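Local coordinates for protein putative fimbriae assembly chaperone (Salmonella typhimurium, PDB 2CO7) that probably acts as the periplasmic SafB chaperone that folds and caps fimbrial subunits before they are assembled into a surface fibre, at residues Asn166-Thr171 against Arg204-Phe209; Pro162-Leu167 against Leu180-Pro185. All blocks are in the same frame, centred on the assembly; numbering follows the deposited sequence.

In the fold
Both contacts lie in the C-terminal immunoglobulin-like domain of this PapD-type chaperone, their centres about 9 Å apart. They share Asn166 and Leu167. In contact 1 Asn166 gives its backbone O to Ile206 N, while Leu167 turns CD1 to Val205; in contact 2 Leu167 turns CD2 to Val183 and Leu180, and Asn166 OD1 lies by Tyr182 CB. The chain leading into strand 167-168 therefore runs between residues 204-206 and residues 180-185. Val205 CG1 also lies 4.1 Å from Met165 SD, joining the two hydrophobic patches. A sulfate, probably from the crystallisation liquor, sits about 5 Å from the Asn166 side chain and bonds to Tyr182 N; Lys127 of the same chain and residues of the other protein chain also bond to it.

Contact 1: residues Asn166-Thr171 against Arg204-Phe209; sequences NLASVT and RVITDF
Leu167 reaches Val205 across an antiparallel strand pair in the C-terminal immunoglobulin-like domain, its CD1 3.4 Å from Val205 CG1. This is tighter than usual van der Waals contact, and CD1 is placed by a nearly eclipsed torsion (chi2 3°), so the exact closeness is doubtful. The two branched side chains suit the buried face, where they cross at a slant. They form a non-hydrogen-bonded pair; the next pair, Ala168 with Arg204, is hydrogen-bonded in both directions. Ala168 N donates to Arg204 O at 2.8 Å, from above the carbonyl plane, whereas Arg204 N meets Ala168 O nearly head-on. A third bond, from Ile206 N to Asn166 O (2.8 Å), continues the ladder and is almost straight, at 167°.

The face bearing Ala168 and Arg204 is more open. CB of Ala168, a single methyl, meets CG1 of Ile206 at 3.9 Å. Beyond it the chain turns a corner at Ser169, whose CB meets the aliphatic CD of Arg204. An arginine fits this margin because its methylenes pack on Ser169 CB while the guanidinium NH1 bonds to Ser213 O. Ser169 OG hydrogen-bonds to Glu212. Asn166 OD1 is taken by Lys127. On the amide's other branch, ND2 makes a weak bond to a water, which in turn donates to Ile206 O at 2.8 Å.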
loop_
_atom_site.group_PDB
_atom_site.type_symbol
_atom_site.label_atom_id
_atom_site.label_comp_id
_atom_site.label_asym_id
_atom_site.label_seq_id
_atom_site.Cartn_x
_atom_site.Cartn_y
_atom_site.Cartn_z
ATOM N N ASN B 166 5.846 -9.130 -11.129
ATOM C CA ASN B 166 6.007 -8.485 -9.857
ATOM C C ASN B 166 7.380 -8.893 -9.380
ATOM O O ASN B 166 7.546 -9.965 -8.818
ATOM C CB ASN B 166 4.873 -8.941 -8.933
ATOM C CG ASN B 166 3.527 -8.483 -9.451
ATOM O OD1 ASN B 166 3.256 -7.269 -9.529
ATOM N ND2 ASN B 166 2.690 -9.436 -9.867
ATOM N N LEU B 167 8.364 -8.036 -9.633
ATOM C CA LEU B 167 9.754 -8.406 -9.401
ATOM C C LEU B 167 10.178 -8.200 -7.947
ATOM O O LEU B 167 9.784 -7.242 -7.297
ATOM C CB LEU B 167 10.702 -7.656 -10.347
ATOM C CG LEU B 167 10.824 -8.104 -11.825
ATOM C CD1 LEU B 167 9.917 -9.261 -12.287
ATOM C CD2 LEU B 167 10.620 -6.867 -12.672
ATOM N N ALA B 168 10.941 -9.160 -7.428
ATOM C CA ALA B 168 11.552 -9.021 -6.111
ATOM C C ALA B 168 13.036 -9.385 -6.188
ATOM O O ALA B 168 13.474 -10.064 -7.136
ATOM C CB ALA B 168 10.827 -9.893 -5.107
ATOM N N SER B 169 13.798 -8.915 -5.201
ATOM C CA SER B 169 15.210 -9.307 -5.006
ATOM C C SER B 169 16.033 -9.120 -6.284
ATOM O O SER B 169 16.864 -9.967 -6.620
ATOM C CB SER B 169 15.290 -10.760 -4.516
ATOM O OG SER B 169 14.745 -10.918 -3.197
ATOM N N VAL B 170 15.773 -8.026 -7.011
ATOM C CA VAL B 170 16.567 -7.645 -8.201
ATOM C C VAL B 170 17.995 -7.122 -7.866
ATOM O O VAL B 170 18.148 -6.222 -7.039
ATOM C CB VAL B 170 15.836 -6.555 -9.055
ATOM C CG1 VAL B 170 16.617 -6.255 -10.310
ATOM C CG2 VAL B 170 14.407 -6.971 -9.410
ATOM N N THR B 171 19.027 -7.663 -8.522
ATOM C CA THR B 171 20.391 -7.147 -8.374
ATOM C C THR B 171 21.086 -6.941 -9.715
ATOM O O THR B 171 20.799 -7.644 -10.681
ATOM C CB THR B 171 21.304 -8.066 -7.505
ATOM O OG1 THR B 171 21.286 -9.413 -8.022
ATOM C CG2 THR B 171 20.850 -8.045 -6.039
ATOM N N ARG B 204 13.916 -12.274 -8.984
ATOM C CA ARG B 204 12.891 -13.256 -8.678
ATOM C C ARG B 204 11.542 -12.590 -8.951
ATOM O O ARG B 204 11.469 -11.372 -9.135
ATOM C CB ARG B 204 12.983 -13.705 -7.224
ATOM C CG ARG B 204 14.254 -14.481 -6.866
ATOM C CD ARG B 204 14.396 -14.530 -5.370
ATOM N NE ARG B 204 15.682 -15.044 -4.913
ATOM C CZ ARG B 204 15.893 -16.295 -4.507
ATOM N NH1 ARG B 204 14.909 -17.187 -4.537
ATOM N NH2 ARG B 204 17.110 -16.661 -4.095
ATOM N N VAL B 205 10.501 -13.393 -9.046
ATOM C CA VAL B 205 9.167 -12.835 -9.110
ATOM C C VAL B 205 8.388 -13.293 -7.889
ATOM O O VAL B 205 8.615 -14.355 -7.361
ATOM C CB VAL B 205 8.390 -13.151 -10.429
ATOM C CG1 VAL B 205 9.150 -12.547 -11.676
ATOM C CG2 VAL B 205 8.155 -14.643 -10.592
ATOM N N ILE B 206 7.466 -12.456 -7.444
ATOM C CA ILE B 206 6.558 -12.876 -6.399
ATOM C C ILE B 206 5.500 -13.741 -7.115
ATOM O O ILE B 206 4.893 -13.301 -8.110
ATOM C CB ILE B 206 5.909 -11.686 -5.691
ATOM C CG1 ILE B 206 6.980 -10.734 -5.110
ATOM C CG2 ILE B 206 4.980 -12.193 -4.542
ATOM C CD1 ILE B 206 6.348 -9.471 -4.507
ATOM N N THR B 207 5.346 -14.981 -6.649
ATOM C CA THR B 207 4.443 -15.950 -7.300
ATOM C C THR B 207 2.975 -15.657 -7.014
ATOM O O THR B 207 2.655 -14.791 -6.180
ATOM C CB THR B 207 4.738 -17.427 -6.867
ATOM O OG1 THR B 207 4.186 -17.692 -5.555
ATOM C CG2 THR B 207 6.249 -17.721 -6.889
ATOM N N ASP B 208 2.073 -16.389 -7.685
ATOM C CA ASP B 208 0.648 -16.322 -7.390
ATOM C C ASP B 208 0.290 -16.614 -5.937
ATOM O O ASP B 208 -0.789 -16.231 -5.473
ATOM C CB ASP B 208 -0.135 -17.265 -8.312
ATOM C CG ASP B 208 -0.028 -16.887 -9.784
ATOM O OD1 ASP B 208 -0.084 -17.814 -10.615
ATOM O OD2 ASP B 208 0.073 -15.690 -10.134
ATOM N N PHE B 209 1.198 -17.290 -5.229
ATOM C CA PHE B 209 0.969 -17.724 -3.856
ATOM C C PHE B 209 1.782 -16.946 -2.822
ATOM O O PHE B 209 1.820 -17.325 -1.661
ATOM C CB PHE B 209 1.163 -19.238 -3.763
ATOM C CG PHE B 209 0.355 -19.965 -4.784
ATOM C CD1 PHE B 209 -1.005 -20.157 -4.575
ATOM C CD2 PHE B 209 0.942 -20.385 -5.988
ATOM C CE1 PHE B 209 -1.779 -20.788 -5.529
ATOM C CE2 PHE B 209 0.162 -21.010 -6.954
ATOM C CZ PHE B 209 -1.198 -21.202 -6.707
HETATM O O HOH W 1 2.475 -11.847 -8.139
#

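Contact 2: residues Pro162-Leu167 against Leu180-Pro185; sequences PFYMNL and LEYVPP. With SO4 (sulfate ion), chain D.
Pro185 CD stands over the centre of one face of the Tyr164 ring, 3.4 Å from the centroid and 6° off the normal, a CH-pi contact between two loops of the immunoglobulin-like C-terminal domain. Proline suits this place because its ring offers a CH2 to the aromatic face. Tyr164 CE1 touches Pro184 CB. With its CG between the backbone N and the carbonyl carbon (chi1 65°), Tyr182 runs alongside Tyr164, pointing the same way; its CD2 comes 3.7 Å from Tyr164 CD1 near the plane of that ring, the two planes inclined at 59°. Asn166 lies beside Tyr182 too, its OD1, bonded to Lys127, 3.3 Å from Tyr182 CB.

Behind these rings Met165 and Val183 form a single antiparallel bridge, Met165 N bonding to Val183 O at 2.9 Å and Val183 N to Met165 O. Tyr164 N donates to Glu90 OE1, and Tyr164 OH makes a weak bond with Leu92 N. The branched Leu167 and Val183 fill the buried interior, Leu167 CD2 lying 3.6 Å from Val183 CG2 and also against Leu180 CD1. One water accepts from Leu167 N and donates to Glu181 O, bridging the backbones. Beside it, Tyr182 N donates to sulfate O3 at 3.0 Å.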
loop_
_atom_site.group_PDB
_atom_site.type_symbol
_atom_site.label_atom_id
_atom_site.label_comp_id
_atom_site.label_asym_id
_atom_site.label_seq_id
_atom_site.Cartn_x
_atom_site.Cartn_y
_atom_site.Cartn_z
ATOM N N PRO B 162 2.176 -11.875 -21.489
ATOM C CA PRO B 162 0.848 -11.430 -21.047
ATOM C C PRO B 162 0.648 -11.202 -19.557
ATOM O O PRO B 162 -0.480 -10.899 -19.170
ATOM C CB PRO B 162 -0.091 -12.551 -21.525
ATOM C CG PRO B 162 0.807 -13.770 -21.654
ATOM C CD PRO B 162 2.174 -13.267 -21.991
ATOM N N PHE B 163 1.711 -11.278 -18.742
ATOM C CA PHE B 163 1.562 -11.251 -17.285
ATOM C C PHE B 163 2.047 -9.971 -16.666
ATOM O O PHE B 163 3.026 -9.410 -17.138
ATOM C CB PHE B 163 2.360 -12.388 -16.628
ATOM C CG PHE B 163 1.885 -13.764 -17.011
ATOM C CD1 PHE B 163 2.498 -14.446 -18.073
ATOM C CD2 PHE B 163 0.797 -14.346 -16.388
ATOM C CE1 PHE B 163 2.061 -15.706 -18.455
ATOM C CE2 PHE B 163 0.356 -15.624 -16.751
ATOM C CZ PHE B 163 0.990 -16.301 -17.800
ATOM N N TYR B 164 1.422 -9.548 -15.557
ATOM C CA TYR B 164 2.128 -8.642 -14.664
ATOM C C TYR B 164 3.311 -9.353 -14.048
ATOM O O TYR B 164 3.170 -10.463 -13.535
ATOM C CB TYR B 164 1.236 -8.096 -13.530
ATOM C CG TYR B 164 0.187 -7.182 -14.086
ATOM C CD1 TYR B 164 0.372 -5.807 -14.096
ATOM C CD2 TYR B 164 -0.971 -7.708 -14.667
ATOM C CE1 TYR B 164 -0.590 -4.961 -14.647
ATOM C CE2 TYR B 164 -1.958 -6.856 -15.215
ATOM C CZ TYR B 164 -1.746 -5.505 -15.214
ATOM O OH TYR B 164 -2.698 -4.659 -15.727
ATOM N N MET B 165 4.451 -8.661 -14.031
ATOM C CA MET B 165 5.706 -9.234 -13.531
ATOM C C MET B 165 6.066 -8.477 -12.254
ATOM O O MET B 165 6.480 -7.318 -12.282
ATOM C CB MET B 165 6.809 -9.099 -14.603
ATOM C CG MET B 165 6.676 -10.095 -15.745
ATOM S SD MET B 165 7.110 -11.783 -15.176
ATOM C CE MET B 165 6.653 -12.779 -16.611
ATOM N N ASN B 166 5.846 -9.130 -11.129
ATOM C CA ASN B 166 6.007 -8.485 -9.857
ATOM C C ASN B 166 7.380 -8.893 -9.380
ATOM O O ASN B 166 7.546 -9.965 -8.818
ATOM C CB ASN B 166 4.873 -8.941 -8.933
ATOM C CG ASN B 166 3.527 -8.483 -9.451
ATOM O OD1 ASN B 166 3.256 -7.269 -9.529
ATOM N ND2 ASN B 166 2.690 -9.436 -9.867
ATOM N N LEU B 167 8.364 -8.036 -9.633
ATOM C CA LEU B 167 9.754 -8.406 -9.401
ATOM C C LEU B 167 10.178 -8.200 -7.947
ATOM O O LEU B 167 9.784 -7.242 -7.297
ATOM C CB LEU B 167 10.702 -7.656 -10.347
ATOM C CG LEU B 167 10.824 -8.104 -11.825
ATOM C CD1 LEU B 167 9.917 -9.261 -12.287
ATOM C CD2 LEU B 167 10.620 -6.867 -12.672
ATOM N N LEU B 180 12.251 -0.573 -8.861
ATOM C CA LEU B 180 11.621 -1.022 -10.099
ATOM C C LEU B 180 10.156 -1.301 -9.736
ATOM O O LEU B 180 9.892 -2.103 -8.862
ATOM C CB LEU B 180 12.271 -2.301 -10.634
ATOM C CG LEU B 180 12.205 -2.643 -12.137
ATOM C CD1 LEU B 180 12.966 -3.936 -12.464
ATOM C CD2 LEU B 180 10.810 -2.698 -12.713
ATOM N N GLU B 181 9.216 -0.632 -10.394
ATOM C CA GLU B 181 7.788 -0.907 -10.180
ATOM C C GLU B 181 7.411 -2.232 -10.859
ATOM O O GLU B 181 8.167 -2.737 -11.705
ATOM C CB GLU B 181 6.947 0.234 -10.752
ATOM C CG GLU B 181 7.072 1.567 -9.999
ATOM C CD GLU B 181 6.572 2.772 -10.806
ATOM O OE1 GLU B 181 6.410 2.661 -12.050
ATOM O OE2 GLU B 181 6.374 3.846 -10.192
ATOM N N TYR B 182 6.261 -2.807 -10.510
ATOM C CA TYR B 182 5.774 -3.987 -11.234
ATOM C C TYR B 182 5.684 -3.647 -12.723
ATOM O O TYR B 182 5.441 -2.502 -13.067
ATOM C CB TYR B 182 4.434 -4.461 -10.703
ATOM C CG TYR B 182 3.262 -3.532 -10.885
ATOM C CD1 TYR B 182 2.816 -2.713 -9.823
ATOM C CD2 TYR B 182 2.546 -3.523 -12.092
ATOM C CE1 TYR B 182 1.701 -1.886 -9.984
ATOM C CE2 TYR B 182 1.428 -2.701 -12.274
ATOM C CZ TYR B 182 0.998 -1.910 -11.224
ATOM O OH TYR B 182 -0.125 -1.150 -11.483
ATOM N N VAL B 183 5.990 -4.616 -13.565
ATOM C CA VAL B 183 6.002 -4.434 -15.010
ATOM C C VAL B 183 4.726 -5.042 -15.614
ATOM O O VAL B 183 4.531 -6.254 -15.558
ATOM C CB VAL B 183 7.235 -5.097 -15.664
ATOM C CG1 VAL B 183 7.420 -4.545 -17.044
ATOM C CG2 VAL B 183 8.495 -4.849 -14.809
ATOM N N PRO B 184 3.846 -4.193 -16.171
ATOM C CA PRO B 184 2.627 -4.741 -16.789
ATOM C C PRO B 184 2.874 -5.634 -18.004
ATOM O O PRO B 184 3.996 -5.658 -18.584
ATOM C CB PRO B 184 1.812 -3.466 -17.138
ATOM C CG PRO B 184 2.336 -2.432 -16.116
ATOM C CD PRO B 184 3.845 -2.722 -16.233
ATOM N N PRO B 185 1.807 -6.349 -18.450
ATOM C CA PRO B 185 1.922 -7.139 -19.656
ATOM C C PRO B 185 2.426 -6.317 -20.854
ATOM O O PRO B 185 2.064 -5.154 -20.994
ATOM C CB PRO B 185 0.472 -7.590 -19.906
ATOM C CG PRO B 185 -0.124 -7.652 -18.517
ATOM C CD PRO B 185 0.464 -6.409 -17.864
HETATM S S SO4 D . 5.430 -2.844 -6.817
HETATM O O1 SO4 D . 6.115 -2.438 -5.577
HETATM O O2 SO4 D . 4.007 -3.016 -6.557
HETATM O O3 SO4 D . 5.687 -1.763 -7.767
HETATM O O4 SO4 D . 6.052 -4.040 -7.411
HETATM O O HOH W 2 11.018 -4.566 -7.574
HETATM O O HOH W 3 8.652 -5.236 -10.472
#